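Local atomic coordinates of transcriptional regulator, MerR-family (Cupriavidus metallidurans CH34, PDB entry 5GPE), a protein that binds lead(II) and, as a member of the MerR family, probably acts as a DNA-binding regulator that switches transcription in response to this metal. Residues Leu61-Gln66 with Asp86-Gln91. Residues are numbered along the deposited sequence; the frame is centred on the assembly and turned at random.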
ATOM      1  N   LEU B  61      -1.487  -7.015 -10.158  1.00 18.68           N
ATOM      2  CA  LEU B  61      -1.286  -8.228 -10.964  1.00 20.61           C
ATOM      3  C   LEU B  61      -2.599  -8.908 -11.379  1.00 18.95           C
ATOM      4  O   LEU B  61      -2.690  -9.460 -12.465  1.00 17.20           O
ATOM      5  CB  LEU B  61      -0.409  -9.235 -10.222  1.00 24.78           C
ATOM      6  CG  LEU B  61       1.116  -9.226 -10.478  1.00 28.17           C
ATOM      7  CD1 LEU B  61       1.709  -7.856 -10.746  1.00 28.58           C
ATOM      8  CD2 LEU B  61       1.817  -9.879  -9.299  1.00 34.69           C
ATOM      9  N   ASP B  62      -3.613  -8.857 -10.510  1.00 20.19           N
ATOM     10  CA  ASP B  62      -4.952  -9.416 -10.822  1.00 21.48           C
ATOM     11  C   ASP B  62      -5.665  -8.657 -11.947  1.00 19.61           C
ATOM     12  O   ASP B  62      -6.245  -9.266 -12.850  1.00 18.99           O
ATOM     13  CB  ASP B  62      -5.847  -9.432  -9.572  1.00 23.32           C
ATOM     14  CG  ASP B  62      -5.331 -10.380  -8.503  1.00 24.70           C
ATOM     15  OD1 ASP B  62      -5.010 -11.538  -8.841  1.00 26.71           O
ATOM     16  OD2 ASP B  62      -5.237  -9.966  -7.331  1.00 30.35           O
ATOM     17  N   GLU B  63      -5.607  -7.329 -11.900  1.00 17.93           N
ATOM     18  CA  GLU B  63      -6.150  -6.492 -12.990  1.00 17.37           C
ATOM     19  C   GLU B  63      -5.417  -6.725 -14.306  1.00 16.37           C
ATOM     20  O   GLU B  63      -6.022  -6.774 -15.373  1.00 16.18           O
ATOM     21  CB  GLU B  63      -6.081  -5.011 -12.620  1.00 18.62           C
ATOM     22  CG  GLU B  63      -7.019  -4.598 -11.489  1.00 20.80           C
ATOM     23  CD  GLU B  63      -6.756  -3.178 -11.012  1.00 23.03           C
ATOM     24  OE1 GLU B  63      -5.686  -2.921 -10.409  1.00 22.94           O
ATOM     25  OE2 GLU B  63      -7.605  -2.292 -11.281  1.00 28.96           O
ATOM     26  N   ILE B  64      -4.106  -6.871 -14.227  1.00 16.58           N
ATOM     27  CA  ILE B  64      -3.283  -7.070 -15.424  1.00 16.93           C
ATOM     28  C   ILE B  64      -3.578  -8.419 -16.075  1.00 17.08           C
ATOM     29  O   ILE B  64      -3.619  -8.531 -17.290  1.00 17.81           O
ATOM     30  CB  ILE B  64      -1.781  -6.890 -15.108  1.00 17.70           C
ATOM     31  CG1 ILE B  64      -1.514  -5.425 -14.777  1.00 18.05           C
ATOM     32  CG2 ILE B  64      -0.900  -7.318 -16.287  1.00 17.97           C
ATOM     33  CD1 ILE B  64      -0.172  -5.154 -14.124  1.00 20.31           C
ATOM     34  N   ARG B  65      -3.781  -9.421 -15.238  1.00 18.08           N
ATOM     35  CA  ARG B  65      -4.129 -10.765 -15.635  1.00 19.74           C
ATOM     36  C   ARG B  65      -5.464 -10.671 -16.433  1.00 18.22           C
ATOM     37  O   ARG B  65      -5.594 -11.204 -17.475  1.00 15.55           O
ATOM     38  CB  ARG B  65      -4.227 -11.712 -14.422  1.00 23.25           C
ATOM     39  CG  ARG B  65      -3.666 -13.104 -14.654  1.00 30.44           C
ATOM     40  CD  ARG B  65      -3.189 -13.957 -13.434  1.00 36.22           C
ATOM     41  NE  ARG B  65      -3.230 -13.261 -12.173  1.00 39.71           N
ATOM     42  CZ  ARG B  65      -2.257 -13.197 -11.286  1.00 40.38           C
ATOM     43  NH1 ARG B  65      -1.155 -13.834 -11.461  1.00 46.19           N
ATOM     44  NH2 ARG B  65      -2.398 -12.482 -10.217  1.00 35.25           N
ATOM     45  N   GLN B  66      -6.417  -9.952 -15.888  1.00 18.91           N
ATOM     46  CA  GLN B  66      -7.734  -9.720 -16.530  1.00 20.27           C
ATOM     47  C   GLN B  66      -7.591  -9.016 -17.878  1.00 19.46           C
ATOM     48  O   GLN B  66      -8.152  -9.473 -18.874  1.00 18.89           O
ATOM     49  CB  GLN B  66      -8.745  -8.917 -15.632  1.00 23.29           C
ATOM     50  CG  GLN B  66      -9.338  -9.798 -14.545  1.00 27.81           C
ATOM     51  CD  GLN B  66     -10.428  -9.117 -13.718  1.00 33.78           C
ATOM     52  OE1 GLN B  66     -10.802  -7.964 -13.958  1.00 36.34           O
ATOM     53  NE2 GLN B  66     -10.972  -9.855 -12.764  1.00 40.92           N
ATOM     54  N   ASP B  86     -12.966   2.052 -14.695  1.00 16.05           N
ATOM     55  CA  ASP B  86     -13.940   2.814 -13.889  1.00 19.11           C
ATOM     56  C   ASP B  86     -13.879   2.438 -12.408  1.00 18.24           C
ATOM     57  O   ASP B  86     -13.941   3.320 -11.543  1.00 18.40           O
ATOM     58  CB  ASP B  86     -15.368   2.612 -14.401  1.00 23.09           C
ATOM     59  CG  ASP B  86     -15.632   3.327 -15.713  1.00 26.03           C
ATOM     60  OD1 ASP B  86     -14.934   4.319 -16.021  1.00 29.20           O
ATOM     61  OD2 ASP B  86     -16.570   2.921 -16.430  1.00 28.00           O
ATOM     62  N   ALA B  87     -13.771   1.140 -12.124  1.00 17.08           N
ATOM     63  CA  ALA B  87     -13.686   0.662 -10.716  1.00 18.92           C
ATOM     64  C   ALA B  87     -12.379   1.126 -10.054  1.00 17.58           C
ATOM     65  O   ALA B  87     -12.373   1.492  -8.880  1.00 16.00           O
ATOM     66  CB  ALA B  87     -13.819  -0.844 -10.632  1.00 19.51           C
ATOM     67  N   HIS B  88     -11.299   1.176 -10.833  1.00 17.61           N
ATOM     68  CA  HIS B  88     -10.029   1.678 -10.322  1.00 18.71           C
ATOM     69  C   HIS B  88     -10.085   3.172  -9.999  1.00 17.69           C
ATOM     70  O   HIS B  88      -9.612   3.606  -8.946  1.00 18.57           O
ATOM     71  CB  HIS B  88      -8.871   1.429 -11.293  1.00 20.32           C
ATOM     72  CG  HIS B  88      -7.555   1.338 -10.605  1.00 23.32           C
ATOM     73  ND1 HIS B  88      -6.925   0.137 -10.389  1.00 28.61           N
ATOM     74  CD2 HIS B  88      -6.786   2.278 -10.011  1.00 23.26           C
ATOM     75  CE1 HIS B  88      -5.807   0.344  -9.721  1.00 29.39           C
ATOM     76  NE2 HIS B  88      -5.696   1.635  -9.485  1.00 25.64           N
ATOM     77  N   ILE B  89     -10.684   3.945 -10.896  1.00 16.87           N
ATOM     78  CA  ILE B  89     -10.915   5.378 -10.654  1.00 17.64           C
ATOM     79  C   ILE B  89     -11.725   5.590  -9.354  1.00 17.33           C
ATOM     80  O   ILE B  89     -11.376   6.437  -8.525  1.00 15.58           O
ATOM     81  CB  ILE B  89     -11.615   6.041 -11.852  1.00 18.83           C
ATOM     82  CG1 ILE B  89     -10.652   6.134 -13.045  1.00 19.62           C
ATOM     83  CG2 ILE B  89     -12.128   7.432 -11.506  1.00 19.92           C
ATOM     84  CD1 ILE B  89     -11.345   6.413 -14.368  1.00 20.76           C
ATOM     85  N   ALA B  90     -12.808   4.841  -9.195  1.00 17.67           N
ATOM     86  CA  ALA B  90     -13.654   4.929  -7.977  1.00 19.65           C
ATOM     87  C   ALA B  90     -12.847   4.631  -6.706  1.00 19.72           C
ATOM     88  O   ALA B  90     -12.966   5.327  -5.693  1.00 21.95           O
ATOM     89  CB  ALA B  90     -14.845   3.982  -8.076  1.00 20.77           C
ATOM     90  N   GLN B  91     -12.029   3.586  -6.779  1.00 19.90           N
ATOM     91  CA  GLN B  91     -11.098   3.226  -5.696  1.00 21.85           C
ATOM     92  C   GLN B  91     -10.133   4.356  -5.294  1.00 17.66           C
ATOM     93  O   GLN B  91      -9.926   4.627  -4.104  1.00 16.22           O
ATOM     94  CB  GLN B  91     -10.265   2.014  -6.087  1.00 27.27           C
ATOM     95  CG  GLN B  91     -10.593   0.774  -5.300  1.00 34.51           C
ATOM     96  CD  GLN B  91     -10.101  -0.489  -5.974  1.00 49.22           C
ATOM     97  OE1 GLN B  91     -10.865  -1.439  -6.144  1.00 54.98           O
ATOM     98  NE2 GLN B  91      -8.823  -0.506  -6.376  1.00 57.73           N
TER
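His88 ND1 donates a hydrogen bond to Glu63 OE2 at 2.7 Å, and the N-H...O angle of 172° makes it almost straight. The oxygen receives it through the syn lone pair, on the side of OE1, and lies 3° out of the imidazole plane. Carboxylate and ring are nearly coplanar, their planes 5° apart, the acid standing at the ring edge; Glu63 OE1 comes within 3.3 Å of His88 CE1. The glutamate, extended beyond CG, and the histidine side chain, its CG anti to the backbone N, together bridge the 9.4 Å between the CA atoms of Glu63 and His88. Both ring nitrogens are engaged, since NE2 bonds Asp58 OD2, while Glu63 OE1 accepts from the backbone N of Thr60. Leu106 of the second subunit packs on His88, whose side chain is about 14 Å from a bound lead ion. The contact joins helix 61-71 to the long helix 79-111, whose segment 86-91 lies in the predicted coiled coil, through one polar bridge and 85 Å² of buried surface. With a carboxylate at each ring nitrogen, the imidazole is probably biased toward the protonated, cationic form, which would give the bridge ionic character.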